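Local structure of TRAP dicarboxylate transporter, DctP subunit (Anaerococcus prevoti, 4N91) at residues 99-109 with 134-145; 30-38 with 87-95. The protein binds D-glucuronate, in both its alpha and beta forms, and probably delivers it to a TRAP transporter as the extracytoplasmic solute-binding subunit. All coordinates share one frame; numbering follows the deposited sequence.

Contact 1. Residues 99-109 with 134-145; sequences LETFNDVWEIF and IFESTREGGFEG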
loop_
_atom_site.group_PDB
_atom_site.type_symbol
_atom_site.label_atom_id
_atom_site.label_comp_id
_atom_site.label_asym_id
_atom_site.label_seq_id
_atom_site.Cartn_x
_atom_site.Cartn_y
_atom_site.Cartn_z
ATOM N N LEU A 99 -0.665 5.178 -7.269
ATOM C CA LEU A 99 0.347 5.420 -8.289
ATOM C C LEU A 99 -0.191 5.163 -9.690
ATOM O O LEU A 99 0.322 5.715 -10.653
ATOM C CB LEU A 99 1.587 4.598 -8.035
ATOM C CG LEU A 99 2.324 5.000 -6.745
ATOM C CD1 LEU A 99 3.526 4.102 -6.557
ATOM C CD2 LEU A 99 2.752 6.454 -6.757
ATOM N N GLU A 100 -1.253 4.370 -9.802
ATOM C CA GLU A 100 -1.875 4.124 -11.102
ATOM C C GLU A 100 -2.417 5.379 -11.772
ATOM O O GLU A 100 -2.627 5.374 -12.961
ATOM C CB GLU A 100 -2.976 3.065 -10.983
ATOM C CG GLU A 100 -4.168 3.497 -10.165
ATOM C CD GLU A 100 -5.268 2.439 -10.070
ATOM O OE1 GLU A 100 -5.011 1.236 -10.345
ATOM O OE2 GLU A 100 -6.396 2.829 -9.700
ATOM N N THR A 101 -2.640 6.448 -11.015
ATOM C CA THR A 101 -3.102 7.703 -11.588
ATOM C C THR A 101 -1.935 8.533 -12.132
ATOM O O THR A 101 -2.150 9.498 -12.840
ATOM C CB THR A 101 -3.944 8.544 -10.584
ATOM O OG1 THR A 101 -3.146 8.946 -9.464
ATOM C CG2 THR A 101 -5.136 7.745 -10.091
ATOM N N PHE A 102 -0.711 8.126 -11.813
ATOM C CA PHE A 102 0.489 8.778 -12.322
ATOM C C PHE A 102 1.040 8.056 -13.545
ATOM O O PHE A 102 1.615 8.689 -14.429
ATOM C CB PHE A 102 1.561 8.896 -11.216
ATOM C CG PHE A 102 1.166 9.844 -10.128
ATOM C CD1 PHE A 102 0.327 9.431 -9.108
ATOM C CD2 PHE A 102 1.571 11.168 -10.156
ATOM C CE1 PHE A 102 -0.079 10.327 -8.115
ATOM C CE2 PHE A 102 1.169 12.056 -9.169
ATOM C CZ PHE A 102 0.355 11.630 -8.153
ATOM N N ASN A 103 0.876 6.742 -13.587
ATOM C CA ASN A 103 1.178 5.943 -14.779
ATOM C C ASN A 103 0.362 4.672 -14.694
ATOM O O ASN A 103 0.340 4.004 -13.659
ATOM C CB ASN A 103 2.656 5.603 -14.881
ATOM C CG ASN A 103 3.045 5.005 -16.223
ATOM O OD1 ASN A 103 2.718 3.862 -16.543
ATOM N ND2 ASN A 103 3.779 5.779 -17.009
ATOM N N ASP A 104 -0.307 4.320 -15.788
ATOM C CA ASP A 104 -1.241 3.206 -15.748
ATOM C C ASP A 104 -0.606 1.833 -15.508
ATOM O O ASP A 104 -1.306 0.909 -15.119
ATOM C CB ASP A 104 -2.116 3.167 -17.011
ATOM C CG ASP A 104 -1.347 2.825 -18.284
ATOM O OD1 ASP A 104 -0.183 2.363 -18.250
ATOM O OD2 ASP A 104 -1.945 3.003 -19.371
ATOM N N VAL A 105 0.693 1.673 -15.744
ATOM C CA VAL A 105 1.281 0.359 -15.567
ATOM C C VAL A 105 1.277 -0.083 -14.094
ATOM O O VAL A 105 1.327 -1.278 -13.804
ATOM C CB VAL A 105 2.688 0.247 -16.173
ATOM C CG1 VAL A 105 3.738 0.807 -15.248
ATOM C CG2 VAL A 105 2.995 -1.208 -16.498
ATOM N N TRP A 106 1.191 0.861 -13.164
ATOM C CA TRP A 106 1.125 0.462 -11.741
ATOM C C TRP A 106 -0.150 -0.334 -11.431
ATOM O O TRP A 106 -0.234 -1.028 -10.411
ATOM C CB TRP A 106 1.209 1.652 -10.797
ATOM C CG TRP A 106 2.469 2.446 -10.842
ATOM C CD1 TRP A 106 2.696 3.563 -11.595
ATOM C CD2 TRP A 106 3.658 2.237 -10.074
ATOM N NE1 TRP A 106 3.946 4.051 -11.351
ATOM C CE2 TRP A 106 4.568 3.254 -10.437
ATOM C CE3 TRP A 106 4.045 1.295 -9.117
ATOM C CZ2 TRP A 106 5.836 3.359 -9.872
ATOM C CZ3 TRP A 106 5.308 1.394 -8.571
ATOM C CH2 TRP A 106 6.182 2.418 -8.944
ATOM N N GLU A 107 -1.138 -0.232 -12.314
ATOM C CA GLU A 107 -2.412 -0.946 -12.180
ATOM C C GLU A 107 -2.230 -2.411 -11.899
ATOM O O GLU A 107 -3.106 -3.029 -11.316
ATOM C CB GLU A 107 -3.187 -0.890 -13.505
ATOM C CG GLU A 107 -3.932 0.354 -13.733
ATOM C CD GLU A 107 -4.493 0.441 -15.135
ATOM O OE1 GLU A 107 -3.999 -0.258 -16.085
ATOM O OE2 GLU A 107 -5.425 1.248 -15.290
ATOM N N ILE A 108 -1.140 -2.990 -12.388
ATOM C CA ILE A 108 -0.944 -4.436 -12.271
ATOM C C ILE A 108 -1.115 -4.953 -10.833
ATOM O O ILE A 108 -1.808 -5.956 -10.600
ATOM C CB ILE A 108 0.422 -4.877 -12.881
ATOM C CG1 ILE A 108 0.594 -6.394 -12.825
ATOM C CG2 ILE A 108 1.612 -4.207 -12.197
ATOM C CD1 ILE A 108 -0.361 -7.145 -13.657
ATOM N N PHE A 109 -0.496 -4.276 -9.876
ATOM C CA PHE A 109 -0.546 -4.760 -8.484
ATOM C C PHE A 109 -1.815 -4.335 -7.732
ATOM O O PHE A 109 -1.974 -4.663 -6.559
ATOM C CB PHE A 109 0.678 -4.324 -7.687
ATOM C CG PHE A 109 1.983 -4.721 -8.301
ATOM C CD1 PHE A 109 2.211 -6.020 -8.726
ATOM C CD2 PHE A 109 2.992 -3.792 -8.459
ATOM C CE1 PHE A 109 3.421 -6.358 -9.289
ATOM C CE2 PHE A 109 4.203 -4.144 -9.031
ATOM C CZ PHE A 109 4.403 -5.413 -9.456
ATOM N N ILE A 134 8.198 -1.521 -13.775
ATOM C CA ILE A 134 7.090 -0.804 -13.166
ATOM C C ILE A 134 7.632 0.391 -12.375
ATOM O O ILE A 134 7.173 1.525 -12.549
ATOM C CB ILE A 134 6.277 -1.719 -12.240
ATOM C CG1 ILE A 134 5.856 -2.989 -12.972
ATOM C CG2 ILE A 134 5.047 -0.999 -11.691
ATOM C CD1 ILE A 134 4.929 -2.753 -14.118
ATOM N N PHE A 135 8.617 0.125 -11.528
ATOM C CA PHE A 135 9.206 1.153 -10.662
ATOM C C PHE A 135 9.822 2.311 -11.464
ATOM O O PHE A 135 9.863 3.447 -10.996
ATOM C CB PHE A 135 10.286 0.544 -9.758
ATOM C CG PHE A 135 9.755 -0.305 -8.621
ATOM C CD1 PHE A 135 8.410 -0.607 -8.505
ATOM C CD2 PHE A 135 10.627 -0.789 -7.664
ATOM C CE1 PHE A 135 7.956 -1.382 -7.447
ATOM C CE2 PHE A 135 10.170 -1.565 -6.618
ATOM C CZ PHE A 135 8.854 -1.849 -6.511
ATOM N N GLU A 136 10.290 2.025 -12.671
ATOM C CA GLU A 136 10.940 3.027 -13.519
ATOM C C GLU A 136 9.987 3.734 -14.475
ATOM O O GLU A 136 10.395 4.621 -15.211
ATOM C CB GLU A 136 12.065 2.370 -14.325
ATOM C CG GLU A 136 13.181 1.844 -13.453
ATOM C CD GLU A 136 14.213 1.031 -14.208
ATOM O OE1 GLU A 136 14.155 0.971 -15.456
ATOM O OE2 GLU A 136 15.086 0.445 -13.530
ATOM N N SER A 137 8.720 3.349 -14.453
ATOM C CA SER A 137 7.757 3.810 -15.440
ATOM C C SER A 137 7.477 5.307 -15.370
ATOM O O SER A 137 7.093 5.921 -16.368
ATOM C CB SER A 137 6.453 3.021 -15.282
ATOM O OG SER A 137 5.797 3.360 -14.084
ATOM N N THR A 138 7.666 5.908 -14.198
ATOM C CA THR A 138 7.201 7.269 -13.992
ATOM C C THR A 138 8.365 8.276 -13.864
ATOM O O THR A 138 8.204 9.377 -13.366
ATOM C CB THR A 138 6.189 7.307 -12.840
ATOM O OG1 THR A 138 5.312 6.172 -12.972
ATOM C CG2 THR A 138 5.341 8.548 -12.922
ATOM N N ARG A 139 9.529 7.910 -14.400
ATOM C CA ARG A 139 10.685 8.801 -14.372
ATOM C C ARG A 139 10.376 10.155 -14.999
ATOM O O ARG A 139 10.763 11.186 -14.465
ATOM C CB ARG A 139 11.883 8.160 -15.089
ATOM C CG ARG A 139 12.525 7.053 -14.276
ATOM C CD ARG A 139 13.411 6.156 -15.144
ATOM N NE ARG A 139 14.324 5.381 -14.307
ATOM C CZ ARG A 139 15.250 4.546 -14.780
ATOM N NH1 ARG A 139 15.374 4.364 -16.092
ATOM N NH2 ARG A 139 16.049 3.895 -13.944
ATOM N N GLU A 140 9.631 10.153 -16.097
ATOM C CA GLU A 140 9.264 11.405 -16.760
ATOM C C GLU A 140 8.302 12.237 -15.909
ATOM O O GLU A 140 8.177 13.436 -16.098
ATOM C CB GLU A 140 8.640 11.123 -18.127
ATOM C CG GLU A 140 9.588 10.455 -19.112
ATOM C CD GLU A 140 10.692 11.381 -19.586
ATOM O OE1 GLU A 140 10.671 12.577 -19.216
ATOM O OE2 GLU A 140 11.582 10.910 -20.331
ATOM N N GLY A 141 7.634 11.593 -14.956
ATOM C CA GLY A 141 6.765 12.277 -14.027
ATOM C C GLY A 141 7.478 12.705 -12.748
ATOM O O GLY A 141 6.865 13.280 -11.846
ATOM N N GLY A 142 8.776 12.416 -12.662
ATOM C CA GLY A 142 9.615 12.976 -11.627
ATOM C C GLY A 142 10.048 12.016 -10.520
ATOM O O GLY A 142 10.787 12.416 -9.637
ATOM N N PHE A 143 9.620 10.762 -10.577
ATOM C CA PHE A 143 10.018 9.811 -9.538
ATOM C C PHE A 143 10.185 8.374 -10.024
ATOM O O PHE A 143 9.714 7.984 -11.099
ATOM C CB PHE A 143 9.018 9.861 -8.370
ATOM C CG PHE A 143 7.619 9.413 -8.717
ATOM C CD1 PHE A 143 7.255 8.078 -8.659
ATOM C CD2 PHE A 143 6.642 10.348 -9.047
ATOM C CE1 PHE A 143 5.955 7.672 -8.956
ATOM C CE2 PHE A 143 5.348 9.960 -9.349
ATOM C CZ PHE A 143 4.987 8.631 -9.289
ATOM N N GLU A 144 10.869 7.573 -9.214
ATOM C CA GLU A 144 10.932 6.151 -9.471
ATOM C C GLU A 144 10.842 5.379 -8.172
ATOM O O GLU A 144 11.246 5.869 -7.099
ATOM C CB GLU A 144 12.168 5.779 -10.271
ATOM C CG GLU A 144 13.439 5.702 -9.521
ATOM C CD GLU A 144 14.622 5.317 -10.426
ATOM O OE1 GLU A 144 14.415 4.794 -11.542
ATOM O OE2 GLU A 144 15.764 5.568 -10.020
ATOM N N GLY A 145 10.281 4.179 -8.274
ATOM C CA GLY A 145 10.207 3.267 -7.142
ATOM C C GLY A 145 11.579 2.706 -6.872
ATOM O O GLY A 145 12.326 2.392 -7.803
#
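Trp-106 inserts its indole into the bend made by residues 134-138, in a buried, mostly apolar contact between the loop that follows helix 96-99 and the connection from helix 128-135 to strand 143-149. One polar bond anchors the ring: Trp-106 NE1 donates to Thr-138 OG1 at 3.0 Å, nearly straight (166°) and close to the indole plane. This bond and the packing on both faces together hold the ring in place. Leu-99 CD1 lies over one face; over the opposite face come Ile-134 O, near the rim, and Ile-134 CG2, a CH-pi contact 4.0 Å from the centroid of the six-membered ring. Ile-134 O is itself gripped twice, by the backbone N and by OG of Ser-137, the hydroxyl reaching it at 2.8 Å. The far rim of the indole meets Phe-135, Trp-106 CZ3 standing 3.7 Å from Phe-135 CD1, with neither ring over the other's face.

Within the five-stranded sheet of this periplasmic-binding-protein fold, 143-149 is an outermost strand, and Phe-143 at its start turns an edge toward the face of Phe-102, their planes at 72°. CG of Phe-143 sits between the backbone N and the carbonyl carbon (chi1 65°), which puts CZ 4.0 Å from Leu-99 CD2. Val-81 and Gln-85 of helix 77-86 touch both phenylalanines.

At the other end Val-105 CG2 presses on Ile-134 CD1, a tight 3.4 Å, while its CG1 lies against Ser-137. Asn-103 lays CB 3.3 Å from Thr-138 OG1 and closes an Asx turn through OD1, which accepts from Val-105 N on a lone pair at 3.1 Å.

Contact 2. Residues 30-38 with 87-95; sequences KTIIRVGHN and GAINICVAS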
loop_
_atom_site.group_PDB
_atom_site.type_symbol
_atom_site.label_atom_id
_atom_site.label_comp_id
_atom_site.label_asym_id
_atom_site.label_seq_id
_atom_site.Cartn_x
_atom_site.Cartn_y
_atom_site.Cartn_z
ATOM N N LYS A 30 25.133 20.181 6.183
ATOM C CA LYS A 30 24.808 18.922 5.515
ATOM C C LYS A 30 23.693 19.098 4.504
ATOM O O LYS A 30 22.968 20.093 4.515
ATOM C CB LYS A 30 24.347 17.861 6.512
ATOM C CG LYS A 30 25.061 17.863 7.834
ATOM C CD LYS A 30 24.438 16.837 8.776
ATOM C CE LYS A 30 25.220 16.705 10.064
ATOM N NZ LYS A 30 26.646 16.380 9.805
ATOM N N THR A 31 23.548 18.100 3.645
ATOM C CA THR A 31 22.448 18.044 2.706
ATOM C C THR A 31 21.276 17.353 3.401
ATOM O O THR A 31 21.415 16.227 3.868
ATOM C CB THR A 31 22.861 17.260 1.458
ATOM O OG1 THR A 31 23.945 17.947 0.820
ATOM C CG2 THR A 31 21.710 17.124 0.488
ATOM N N ILE A 32 20.147 18.045 3.473
ATOM C CA ILE A 32 18.945 17.507 4.104
ATOM C C ILE A 32 18.178 16.625 3.134
ATOM O O ILE A 32 17.794 17.067 2.050
ATOM C CB ILE A 32 17.995 18.632 4.541
ATOM C CG1 ILE A 32 18.751 19.717 5.317
ATOM C CG2 ILE A 32 16.825 18.064 5.346
ATOM C CD1 ILE A 32 18.719 19.558 6.812
ATOM N N ILE A 33 17.931 15.381 3.537
ATOM C CA ILE A 33 17.110 14.477 2.753
ATOM C C ILE A 33 15.776 14.295 3.469
ATOM O O ILE A 33 15.734 13.779 4.573
ATOM C CB ILE A 33 17.769 13.126 2.592
ATOM C CG1 ILE A 33 19.154 13.288 1.944
ATOM C CG2 ILE A 33 16.922 12.214 1.757
ATOM C CD1 ILE A 33 19.129 13.990 0.576
ATOM N N ARG A 34 14.709 14.764 2.841
ATOM C CA ARG A 34 13.376 14.742 3.452
ATOM C C ARG A 34 12.588 13.529 2.989
ATOM O O ARG A 34 12.447 13.277 1.789
ATOM C CB ARG A 34 12.633 16.039 3.161
ATOM C CG ARG A 34 13.332 17.233 3.804
ATOM C CD ARG A 34 12.615 18.553 3.586
ATOM N NE ARG A 34 13.385 19.635 4.198
ATOM C CZ ARG A 34 14.435 20.219 3.631
ATOM N NH1 ARG A 34 14.834 19.846 2.425
ATOM N NH2 ARG A 34 15.086 21.187 4.271
ATOM N N VAL A 35 12.065 12.789 3.959
ATOM C CA VAL A 35 11.429 11.511 3.713
ATOM C C VAL A 35 10.083 11.552 4.418
ATOM O O VAL A 35 10.000 11.869 5.617
ATOM C CB VAL A 35 12.241 10.352 4.302
ATOM C CG1 VAL A 35 11.550 9.026 3.994
ATOM C CG2 VAL A 35 13.687 10.371 3.780
ATOM N N GLY A 36 9.020 11.298 3.675
ATOM C CA GLY A 36 7.706 11.313 4.270
ATOM C C GLY A 36 6.913 10.036 4.183
ATOM O O GLY A 36 7.028 9.258 3.231
ATOM N N HIS A 37 6.045 9.846 5.174
ATOM C CA HIS A 37 5.057 8.791 5.133
ATOM C C HIS A 37 3.852 9.152 6.001
ATOM O O HIS A 37 3.888 10.160 6.706
ATOM C CB HIS A 37 5.670 7.451 5.539
ATOM C CG HIS A 37 6.034 7.365 6.986
ATOM N ND1 HIS A 37 5.137 6.952 7.942
ATOM C CD2 HIS A 37 7.176 7.663 7.647
ATOM C CE1 HIS A 37 5.707 6.976 9.128
ATOM N NE2 HIS A 37 6.955 7.374 8.970
ATOM N N ASN A 38 2.773 8.378 5.905
ATOM C CA ASN A 38 1.510 8.745 6.525
ATOM C C ASN A 38 1.130 7.937 7.758
ATOM O O ASN A 38 0.006 8.028 8.236
ATOM C CB ASN A 38 0.378 8.693 5.502
ATOM C CG ASN A 38 0.011 7.286 5.079
ATOM O OD1 ASN A 38 0.627 6.307 5.486
ATOM N ND2 ASN A 38 -1.029 7.186 4.253
ATOM N N GLY A 87 10.647 17.471 -6.227
ATOM C CA GLY A 87 11.872 17.423 -5.456
ATOM C C GLY A 87 11.800 18.225 -4.176
ATOM O O GLY A 87 12.794 18.352 -3.473
ATOM N N ALA A 88 10.627 18.753 -3.850
ATOM C CA ALA A 88 10.447 19.460 -2.580
ATOM C C ALA A 88 10.691 18.522 -1.390
ATOM O O ALA A 88 11.185 18.933 -0.329
ATOM C CB ALA A 88 9.061 20.069 -2.517
ATOM N N ILE A 89 10.358 17.256 -1.569
ATOM C CA ILE A 89 10.921 16.234 -0.704
ATOM C C ILE A 89 11.602 15.175 -1.573
ATOM O O ILE A 89 11.336 15.078 -2.788
ATOM C CB ILE A 89 9.862 15.618 0.217
ATOM C CG1 ILE A 89 8.822 14.855 -0.599
ATOM C CG2 ILE A 89 9.186 16.718 1.046
ATOM C CD1 ILE A 89 7.664 14.310 0.250
ATOM N N ASN A 90 12.472 14.387 -0.959
ATOM C CA ASN A 90 13.312 13.470 -1.724
ATOM C C ASN A 90 12.685 12.079 -1.908
ATOM O O ASN A 90 12.805 11.462 -2.962
ATOM C CB ASN A 90 14.675 13.320 -1.038
ATOM C CG ASN A 90 15.374 14.658 -0.830
ATOM O OD1 ASN A 90 15.079 15.401 0.123
ATOM N ND2 ASN A 90 16.289 14.989 -1.743
ATOM N N ILE A 91 12.023 11.597 -0.859
ATOM C CA ILE A 91 11.536 10.217 -0.797
ATOM C C ILE A 91 10.203 10.229 -0.073
ATOM O O ILE A 91 10.029 10.966 0.900
ATOM C CB ILE A 91 12.480 9.325 0.002
ATOM C CG1 ILE A 91 13.862 9.223 -0.654
ATOM C CG2 ILE A 91 11.866 7.923 0.213
ATOM C CD1 ILE A 91 14.948 8.737 0.303
ATOM N N CYS A 92 9.253 9.445 -0.558
ATOM C CA CYS A 92 8.071 9.192 0.257
ATOM C C CYS A 92 7.547 7.802 0.041
ATOM O O CYS A 92 7.993 7.075 -0.836
ATOM C CB CYS A 92 6.996 10.220 0.003
ATOM S SG CYS A 92 5.968 9.990 -1.467
ATOM N N VAL A 93 6.584 7.431 0.872
ATOM C CA VAL A 93 5.928 6.148 0.730
ATOM C C VAL A 93 4.532 6.391 0.218
ATOM O O VAL A 93 3.793 7.179 0.800
ATOM C CB VAL A 93 5.869 5.391 2.086
ATOM C CG1 VAL A 93 5.112 4.084 1.944
ATOM C CG2 VAL A 93 7.259 5.090 2.594
ATOM N N ALA A 94 4.175 5.688 -0.851
ATOM C CA ALA A 94 2.842 5.781 -1.425
ATOM C C ALA A 94 2.285 4.395 -1.701
ATOM O O ALA A 94 2.996 3.520 -2.184
ATOM C CB ALA A 94 2.888 6.567 -2.726
ATOM N N SER A 95 1.004 4.186 -1.420
ATOM C CA SER A 95 0.379 2.932 -1.785
ATOM C C SER A 95 0.339 2.798 -3.292
ATOM O O SER A 95 0.102 3.770 -4.019
ATOM C CB SER A 95 -1.046 2.854 -1.243
ATOM O OG SER A 95 -1.684 1.657 -1.640
HETATM O O HOH W 1 14.301 17.982 0.275
HETATM O O HOH W 2 2.766 7.023 3.253
#
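Asn-90, just before strand 91-95, reaches across to strand 31-36, and its side chain takes the place of a backbone acceptor. CB packs 3.8 Å from Ile-33 CG2, and the chain turns with CG anti to its own carbonyl carbon (chi1 -56°), which carries the amide alongside the neighbouring strand. Of the two tip atoms, ND2 lies against Ile-33 CD1, whereas OD1 accepts from Arg-34 N at 2.8 Å, the donor tilted 34° from the carbonyl plane. A water also donates to OD1, and the same water accepts from Arg-34 NH1. With the side chain cut back to an alanine, Arg-34 N would probably lose its acceptor and this water one of its holds.

From here the strands run parallel. The pairing starts at Arg-34 O, which receives both Asn-90 N and Ile-91 N; Gly-36 N then donates to Ile-91 O at 3.0 Å, and Val-93 N to Gly-36 O. Val-35 and Ile-91 lie side by side on the face covered by helix 44-60, CG1 of the former 4.0 Å from CG2 of the latter. Past the last of these bonds, a second water bridges Asn-38 N and Val-93 O. Asn-38 ND2 binds O4 of beta-D-glucuronate and Ser-95 lines the pocket, so the bonds joining the strands are likely to contribute to positioning both residues.

How the contacts relate
From the N terminus, strand 31-36 leads through helix 44-60, strand 64-69 and helix 77-86 before residues 87-95 return beside it, so contact 2 closes the first long loop. The chain then passes through helix 96-99 into residues 99-109, and contact 1 closes a second, shorter loop, largely helical, when residues 134-145 come back. The two loops are in series. The centres of the two contacts are about 17 Å apart, yet the contacts touch where Leu-99 CD2 packs on Ala-94 CB at 4.0 Å. Both reach the same five-stranded sheet: contact 2 joins two adjacent parallel strands, while contact 1 lies at the edge strand 143-149, with strand 242-247 between.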